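Side-chain contact in DraIII (Deinococcus radiophilus, PDB 4L0K), which is a type II restriction endonuclease, probably cutting DNA with a nuclease module of the His-Me finger class: residues P36-L41 with R47-I52. Residues are numbered along the deposited sequence; the frame is centred on the assembly and turned at random.
Sequences PFLVSL and RIAAKI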
# COMPACT_ATOMS: atom_id res chain seq x y z
N PRO A 36 18.03 -17.39 -22.13
CA PRO A 36 18.06 -18.84 -22.40
C PRO A 36 17.45 -19.67 -21.26
O PRO A 36 16.65 -20.58 -21.51
CB PRO A 36 19.55 -19.15 -22.54
CG PRO A 36 20.27 -18.02 -21.86
CD PRO A 36 19.39 -16.82 -22.09
N PHE A 37 17.79 -19.32 -20.03
CA PHE A 37 17.26 -19.96 -18.82
C PHE A 37 15.74 -19.85 -18.66
O PHE A 37 15.16 -20.49 -17.78
CB PHE A 37 17.97 -19.41 -17.58
CG PHE A 37 17.94 -17.90 -17.49
CD1 PHE A 37 18.83 -17.13 -18.22
CD2 PHE A 37 17.00 -17.26 -16.68
CE1 PHE A 37 18.80 -15.75 -18.14
CE2 PHE A 37 16.97 -15.88 -16.61
CZ PHE A 37 17.87 -15.13 -17.33
N LEU A 38 15.09 -19.04 -19.49
CA LEU A 38 13.63 -18.95 -19.46
C LEU A 38 12.91 -19.72 -20.57
O LEU A 38 11.67 -19.81 -20.56
CB LEU A 38 13.17 -17.49 -19.45
CG LEU A 38 13.21 -16.85 -18.05
CD1 LEU A 38 13.04 -15.36 -18.14
CD2 LEU A 38 12.14 -17.47 -17.17
N VAL A 39 13.67 -20.32 -21.50
CA VAL A 39 13.03 -20.95 -22.66
C VAL A 39 11.99 -22.00 -22.24
O VAL A 39 10.81 -21.86 -22.56
CB VAL A 39 14.07 -21.54 -23.68
CG1 VAL A 39 13.36 -22.37 -24.74
CG2 VAL A 39 14.86 -20.42 -24.35
N SER A 40 12.41 -23.00 -21.48
CA SER A 40 11.47 -24.00 -20.97
C SER A 40 10.30 -23.38 -20.21
O SER A 40 9.14 -23.77 -20.42
CB SER A 40 12.18 -25.01 -20.08
OG SER A 40 13.21 -25.67 -20.79
N LEU A 41 10.59 -22.38 -19.37
CA LEU A 41 9.50 -21.80 -18.59
C LEU A 41 8.49 -21.12 -19.54
O LEU A 41 7.27 -21.26 -19.35
CB LEU A 41 10.01 -20.84 -17.51
CG LEU A 41 8.99 -20.55 -16.39
CD1 LEU A 41 8.60 -21.85 -15.68
CD2 LEU A 41 9.56 -19.56 -15.41
N ARG A 47 2.90 -16.76 -19.02
CA ARG A 47 2.75 -15.57 -18.18
C ARG A 47 3.74 -15.50 -17.01
O ARG A 47 4.12 -14.42 -16.59
CB ARG A 47 1.31 -15.36 -17.72
CG ARG A 47 0.44 -14.80 -18.86
CD ARG A 47 -1.05 -14.83 -18.54
NE ARG A 47 -1.81 -14.11 -19.56
CZ ARG A 47 -3.09 -14.33 -19.86
NH1 ARG A 47 -3.77 -15.27 -19.22
NH2 ARG A 47 -3.69 -13.61 -20.80
N ILE A 48 4.18 -16.64 -16.51
CA ILE A 48 5.15 -16.59 -15.42
C ILE A 48 6.50 -16.13 -15.98
O ILE A 48 7.13 -15.24 -15.40
CB ILE A 48 5.30 -17.91 -14.64
CG1 ILE A 48 3.99 -18.24 -13.92
CG2 ILE A 48 6.43 -17.82 -13.59
CD1 ILE A 48 4.07 -19.54 -13.13
N ALA A 49 6.92 -16.71 -17.10
CA ALA A 49 8.16 -16.27 -17.76
C ALA A 49 8.12 -14.78 -18.06
O ALA A 49 9.07 -14.04 -17.76
CB ALA A 49 8.40 -17.06 -19.05
N ALA A 50 7.00 -14.32 -18.63
CA ALA A 50 6.87 -12.91 -19.00
C ALA A 50 6.86 -12.00 -17.78
O ALA A 50 7.43 -10.92 -17.80
CB ALA A 50 5.63 -12.66 -19.87
N LYS A 51 6.21 -12.45 -16.70
CA LYS A 51 6.21 -11.66 -15.47
C LYS A 51 7.60 -11.57 -14.85
O LYS A 51 7.99 -10.53 -14.34
CB LYS A 51 5.17 -12.17 -14.46
CG LYS A 51 3.77 -11.57 -14.67
CD LYS A 51 2.79 -11.99 -13.57
CE LYS A 51 1.80 -13.05 -14.06
NZ LYS A 51 0.63 -12.45 -14.75
N ILE A 52 8.36 -12.67 -14.89
CA ILE A 52 9.76 -12.63 -14.45
C ILE A 52 10.58 -11.61 -15.27
O ILE A 52 11.22 -10.73 -14.70
CB ILE A 52 10.42 -14.04 -14.49
CG1 ILE A 52 9.92 -14.86 -13.31
CG2 ILE A 52 11.95 -13.91 -14.45
CD1 ILE A 52 10.19 -16.35 -13.42
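L38 is the first residue of 36-41 to reach the facing helix, and it does so with both branches of its fork. L38 CD1 meets the CG2 methyl of I52 at 4.1 Å, the two side chains slanting across each other, while L38 CD2 comes to 4.2 Å from CB of A49. L38 thus straddles one turn of the helix, with contacts three residues apart. T123 of helix 112-126 touches both L38 and I52, and F37 rests on that same helix.

The pair is a worked example of a helical hairpin closed by apolar packing: helix 39-44 gives way almost at once to helix 46-57, and the short turn between them brings their neighbouring faces together. V39 and S40 lie off this interface, S40 turning its hydroxyl to D136 in a hydrogen bond.

Three residues on from L38, L41 carries the second half of the contact. The CA of L41 lies 5.8 Å from the CA of A49, a close approach that the small alanine methyl permits; the CB of A49 sits 4.1 Å from the carbonyl carbon C of L41. With CG swung opposite the backbone N (chi1 -162°), the leucine extends past the alanine, and L41 CD2 touches two isoleucines that both lie to one side of it, 3.8 Å from CD1 of I52 and 4.0 Å from CG2 of I48. L41 and I52 cross at about a right angle, with the contact made by their terminal methyls. Outside the hairpin, Y127 touches L41 and I166 touches I48.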